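Local coordinates for thioredoxin domain-containing protein (Aeropyrum pernix, PDB 3HA9) that is of unknown function but has a thioredoxin-like fold with a CxxC disulfide, and may be an oxidoreductase with antioxidant activity, at residues Phe126-Asp138 / Ala146-Val158. Residues are numbered along the deposited sequence; the frame is centred on the assembly and turned at random. Where two conformers were deposited one is given.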
loop_
_atom_site.group_PDB
_atom_site.type_symbol
_atom_site.label_atom_id
_atom_site.label_comp_id
_atom_site.label_asym_id
_atom_site.label_seq_id
_atom_site.Cartn_x
_atom_site.Cartn_y
_atom_site.Cartn_z
ATOM N N PHE A 126 -8.267 -0.809 4.158
ATOM C CA PHE A 126 -8.157 -1.624 2.952
ATOM C C PHE A 126 -8.366 -3.115 3.188
ATOM O O PHE A 126 -8.091 -3.933 2.308
ATOM C CB PHE A 126 -6.832 -1.329 2.248
ATOM C CG PHE A 126 -6.833 0.016 1.584
ATOM C CD1 PHE A 126 -7.470 0.187 0.363
ATOM C CD2 PHE A 126 -6.268 1.113 2.213
ATOM C CE1 PHE A 126 -7.517 1.440 -0.235
ATOM C CE2 PHE A 126 -6.297 2.360 1.606
ATOM C CZ PHE A 126 -6.920 2.514 0.391
ATOM N N ASN A 127 -8.882 -3.462 4.358
ATOM C CA ASN A 127 -9.240 -4.862 4.616
ATOM C C ASN A 127 -8.061 -5.795 4.341
ATOM O O ASN A 127 -8.196 -6.850 3.703
ATOM C CB ASN A 127 -10.491 -5.230 3.799
ATOM C CG ASN A 127 -11.615 -4.241 4.023
ATOM O OD1 ASN A 127 -11.833 -3.786 5.145
ATOM N ND2 ASN A 127 -12.324 -3.898 2.961
ATOM N N VAL A 128 -6.909 -5.394 4.852
ATOM C CA VAL A 128 -5.633 -6.063 4.532
ATOM C C VAL A 128 -5.594 -7.448 5.178
ATOM O O VAL A 128 -5.808 -7.583 6.390
ATOM C CB VAL A 128 -4.468 -5.200 4.989
ATOM C CG1 VAL A 128 -3.143 -5.916 4.815
ATOM C CG2 VAL A 128 -4.479 -3.871 4.193
ATOM N N ARG A 129 -5.310 -8.458 4.364
ATOM C CA ARG A 129 -5.470 -9.862 4.777
ATOM C C ARG A 129 -4.166 -10.569 5.170
ATOM O O ARG A 129 -4.204 -11.702 5.640
ATOM C CB ARG A 129 -6.155 -10.658 3.643
ATOM C CG ARG A 129 -7.560 -10.177 3.300
ATOM C CD ARG A 129 -8.232 -11.160 2.352
ATOM N NE ARG A 129 -8.844 -12.272 3.082
ATOM C CZ ARG A 129 -10.023 -12.186 3.701
ATOM N NH1 ARG A 129 -10.717 -11.054 3.669
ATOM N NH2 ARG A 129 -10.526 -13.237 4.332
ATOM N N SER A 130 -3.019 -9.912 4.986
ATOM C CA SER A 130 -1.709 -10.564 5.244
ATOM C C SER A 130 -0.602 -9.527 5.305
ATOM O O SER A 130 -0.856 -8.336 5.079
ATOM C CB SER A 130 -1.382 -11.556 4.120
ATOM O OG SER A 130 -0.997 -10.855 2.934
ATOM N N ILE A 131 0.612 -9.979 5.618
ATOM C CA ILE A 131 1.781 -9.092 5.631
ATOM C C ILE A 131 2.480 -8.984 4.268
ATOM O O ILE A 131 3.603 -8.503 4.184
ATOM C CB ILE A 131 2.811 -9.528 6.716
ATOM C CG1 ILE A 131 3.298 -10.949 6.441
ATOM C CG2 ILE A 131 2.194 -9.409 8.116
ATOM C CD1 ILE A 131 4.429 -11.403 7.365
ATOM N N ASP A 132 1.811 -9.431 3.208
ATOM C CA ASP A 132 2.305 -9.239 1.840
ATOM C C ASP A 132 1.065 -9.088 0.973
ATOM O O ASP A 132 0.630 -10.020 0.289
ATOM C CB ASP A 132 3.207 -10.408 1.402
ATOM C CG ASP A 132 3.916 -10.161 0.068
ATOM O OD1 ASP A 132 3.631 -9.149 -0.602
ATOM O OD2 ASP A 132 4.738 -11.027 -0.350
ATOM N N TYR A 133 0.495 -7.890 1.004
ATOM C CA TYR A 133 -0.831 -7.666 0.439
ATOM C C TYR A 133 -0.769 -6.462 -0.465
ATOM O O TYR A 133 -0.156 -5.462 -0.124
ATOM C CB TYR A 133 -1.843 -7.440 1.586
ATOM C CG TYR A 133 -3.303 -7.353 1.152
ATOM C CD1 TYR A 133 -4.083 -8.507 1.025
ATOM C CD2 TYR A 133 -3.903 -6.111 0.903
ATOM C CE1 TYR A 133 -5.414 -8.424 0.641
ATOM C CE2 TYR A 133 -5.247 -6.017 0.496
ATOM C CZ TYR A 133 -5.987 -7.182 0.380
ATOM O OH TYR A 133 -7.299 -7.116 -0.017
ATOM N N ILE A 134 -1.425 -6.565 -1.617
ATOM C CA ILE A 134 -1.312 -5.577 -2.684
ATOM C C ILE A 134 -2.690 -4.984 -2.973
ATOM O O ILE A 134 -3.669 -5.725 -3.098
ATOM C CB ILE A 134 -0.748 -6.270 -3.970
ATOM C CG1 ILE A 134 0.752 -6.585 -3.811
ATOM C CG2 ILE A 134 -1.040 -5.453 -5.244
ATOM C CD1 ILE A 134 1.661 -5.364 -3.931
ATOM N N VAL A 135 -2.780 -3.656 -3.011
ATOM C CA VAL A 135 -3.957 -2.964 -3.579
ATOM C C VAL A 135 -3.502 -2.132 -4.780
ATOM O O VAL A 135 -2.623 -1.273 -4.649
ATOM C CB VAL A 135 -4.635 -2.040 -2.544
ATOM C CG1 VAL A 135 -5.891 -1.365 -3.147
ATOM C CG2 VAL A 135 -5.014 -2.835 -1.311
ATOM N N ILE A 136 -4.100 -2.375 -5.946
ATOM C CA ILE A 136 -3.793 -1.563 -7.134
ATOM C C ILE A 136 -4.997 -0.691 -7.463
ATOM O O ILE A 136 -6.113 -1.206 -7.572
ATOM C CB ILE A 136 -3.436 -2.429 -8.351
ATOM C CG1 ILE A 136 -2.279 -3.366 -7.998
ATOM C CG2 ILE A 136 -3.074 -1.534 -9.558
ATOM C CD1 ILE A 136 -1.963 -4.403 -9.078
ATOM N N MET A 137 -4.762 0.619 -7.578
ATOM C CA MET A 137 -5.817 1.598 -7.864
ATOM C C MET A 137 -5.413 2.490 -9.039
ATOM O O MET A 137 -4.227 2.694 -9.286
ATOM C CB MET A 137 -6.042 2.511 -6.652
ATOM C CG MET A 137 -7.017 2.002 -5.607
ATOM S SD MET A 137 -6.948 2.996 -4.061
ATOM C CE MET A 137 -5.862 4.196 -4.523
ATOM N N ASP A 138 -6.406 3.036 -9.740
ATOM C CA ASP A 138 -6.157 4.115 -10.698
ATOM C C ASP A 138 -6.396 5.477 -10.026
ATOM O O ASP A 138 -6.731 5.527 -8.852
ATOM C CB ASP A 138 -6.985 3.930 -11.977
ATOM C CG ASP A 138 -8.490 4.066 -11.742
ATOM O OD1 ASP A 138 -8.923 4.644 -10.721
ATOM O OD2 ASP A 138 -9.242 3.583 -12.606
ATOM N N ALA A 146 -7.090 -6.270 -5.376
ATOM C CA ALA A 146 -6.594 -6.296 -3.994
ATOM C C ALA A 146 -6.514 -7.739 -3.543
ATOM O O ALA A 146 -7.489 -8.482 -3.649
ATOM C CB ALA A 146 -7.483 -5.501 -3.075
ATOM N N GLY A 147 -5.354 -8.144 -3.045
ATOM C CA GLY A 147 -5.198 -9.514 -2.603
ATOM C C GLY A 147 -3.828 -9.828 -2.060
ATOM O O GLY A 147 -2.875 -9.064 -2.248
ATOM N N THR A 148 -3.732 -10.966 -1.383
ATOM C CA THR A 148 -2.459 -11.425 -0.839
ATOM C C THR A 148 -1.607 -12.073 -1.930
ATOM O O THR A 148 -2.116 -12.821 -2.773
ATOM C CB THR A 148 -2.667 -12.409 0.336
ATOM O OG1 THR A 148 -3.316 -11.727 1.412
ATOM C CG2 THR A 148 -1.341 -12.914 0.845
ATOM N N THR A 149 -0.317 -11.740 -1.913
ATOM C CA THR A 149 0.699 -12.347 -2.782
ATOM C C THR A 149 0.206 -12.661 -4.206
ATOM O O THR A 149 0.154 -13.837 -4.598
ATOM C CB THR A 149 1.329 -13.621 -2.128
ATOM O OG1 THR A 149 0.306 -14.603 -1.884
ATOM C CG2 THR A 149 2.036 -13.270 -0.811
ATOM N N PRO A 150 -0.174 -11.621 -4.981
ATOM C CA PRO A 150 -0.514 -11.897 -6.383
ATOM C C PRO A 150 0.721 -12.314 -7.180
ATOM O O PRO A 150 1.829 -11.897 -6.854
ATOM C CB PRO A 150 -1.020 -10.544 -6.890
ATOM C CG PRO A 150 -0.380 -9.538 -5.988
ATOM C CD PRO A 150 -0.365 -10.193 -4.647
ATOM N N SER A 151 0.531 -13.125 -8.220
ATOM C CA SER A 151 1.639 -13.533 -9.074
ATOM C C SER A 151 2.036 -12.420 -10.044
ATOM O O SER A 151 1.282 -11.466 -10.238
ATOM C CB SER A 151 1.238 -14.767 -9.872
ATOM O OG SER A 151 0.236 -14.429 -10.821
ATOM N N LEU A 152 3.215 -12.553 -10.662
ATOM C CA LEU A 152 3.665 -11.591 -11.680
ATOM C C LEU A 152 2.658 -11.499 -12.827
ATOM O O LEU A 152 2.356 -10.404 -13.310
ATOM C CB LEU A 152 5.056 -11.964 -12.232
ATOM C CG LEU A 152 5.637 -11.041 -13.309
ATOM C CD1 LEU A 152 5.655 -9.588 -12.838
ATOM C CD2 LEU A 152 7.046 -11.492 -13.740
ATOM N N GLY A 153 2.161 -12.659 -13.260
ATOM C CA GLY A 153 1.148 -12.743 -14.302
ATOM C C GLY A 153 -0.102 -11.943 -13.981
ATOM O O GLY A 153 -0.638 -11.243 -14.849
ATOM N N GLU A 154 -0.554 -12.035 -12.726
ATOM C CA GLU A 154 -1.742 -11.307 -12.271
ATOM C C GLU A 154 -1.499 -9.805 -12.296
ATOM O O GLU A 154 -2.336 -9.045 -12.794
ATOM C CB GLU A 154 -2.159 -11.750 -10.868
ATOM C CG GLU A 154 -2.462 -13.218 -10.744
ATOM C CD GLU A 154 -3.017 -13.578 -9.391
ATOM O OE1 GLU A 154 -4.251 -13.462 -9.226
ATOM O OE2 GLU A 154 -2.234 -13.988 -8.499
ATOM N N LEU A 155 -0.345 -9.384 -11.778
ATOM C CA LEU A 155 0.012 -7.968 -11.747
ATOM C C LEU A 155 0.106 -7.397 -13.170
ATOM O O LEU A 155 -0.469 -6.348 -13.458
ATOM C CB LEU A 155 1.334 -7.761 -10.998
ATOM C CG LEU A 155 1.379 -8.113 -9.509
ATOM C CD1 LEU A 155 2.840 -8.132 -9.042
ATOM C CD2 LEU A 155 0.561 -7.138 -8.671
ATOM N N GLU A 156 0.813 -8.106 -14.053
ATOM C CA GLU A 156 0.945 -7.705 -15.455
ATOM C C GLU A 156 -0.417 -7.521 -16.121
ATOM O O GLU A 156 -0.664 -6.493 -16.766
ATOM C CB GLU A 156 1.765 -8.733 -16.253
ATOM C CG GLU A 156 3.274 -8.553 -16.142
ATOM C CD GLU A 156 3.854 -7.530 -17.127
ATOM O OE1 GLU A 156 3.114 -6.657 -17.641
ATOM O OE2 GLU A 156 5.073 -7.591 -17.377
ATOM N N SER A 157 -1.278 -8.525 -15.963
ATOM C CA SER A 157 -2.624 -8.491 -16.536
ATOM C C SER A 157 -3.373 -7.238 -16.095
ATOM O O SER A 157 -4.017 -6.576 -16.903
ATOM C CB SER A 157 -3.412 -9.744 -16.149
ATOM O OG SER A 157 -4.782 -9.611 -16.498
ATOM N N VAL A 158 -3.273 -6.917 -14.803
ATOM C CA VAL A 158 -3.934 -5.740 -14.250
ATOM C C VAL A 158 -3.375 -4.434 -14.859
ATOM O O VAL A 158 -4.142 -3.587 -15.325
ATOM C CB VAL A 158 -3.882 -5.749 -12.683
ATOM C CG1 VAL A 158 -4.338 -4.432 -12.113
ATOM C CG2 VAL A 158 -4.724 -6.899 -12.123
HETATM O O HOH W 1 -4.354 -13.555 3.200
#
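The Tyr133 ring is sandwiched between backbone groups: over one face, offset toward the rim, lies Gly147 O, 3.5 Å above the plane, and over the opposite face lie Arg129 N and Val128 CA. At the ring's edge, in plane, Thr148 OG1 sits 3.3 Å from Tyr133 CD1, and Ala146 CB reaches Tyr133 OH. With CG anti to the backbone N (chi1 -173°), the ring is laid over the Ala146-Gly147 backbone, Tyr133 CE1 close to Gly147 CA. Cutting Tyr133 back to alanine is likely to leave a gap between the Val128-Arg129 backbone and Gly147, and take from Ala146 CB and Thr148 OG1 the ring they lie against. Thr148 OG1 also meets Ser130 OG at 2.9 Å in a hydrogen bond that either hydroxyl could donate, and a water bound to Thr148 OG1 donates a weak bond to Arg129 O. Ser130 OG in turn accepts from Asp132 N, closing an ST turn. Strand 133-138 and the edge strand 143-148 form an antiparallel hairpin in the central sheet of the thioredoxin-like fold, and helix 152-158 packs against it. Ile134 and Gly147 are a hydrogen-bonded pair, Ile134 N to Gly147 O at 3.0 Å and Gly147 N back to Ile134 O. Thr149 N extends the ladder to Asp132 O, nearly straight at 166°. The Asp132 carboxylate touches Thr149 CG2 but is held by Ser51 and Trp43, beside the Cys49-Cys52 disulfide. On the sheet face opposite Tyr133, Ile134 CG1 lies against Pro150 CG at 3.8 Å, while its CG2 branch touches Leu155 CD2. Ile136 CD1 meets Leu155 CD2 at 3.7 Å, the two side chains crossing at about a right angle, and also touches Val158 CG1. A capping box of Ser151 and Glu154 starts this helix.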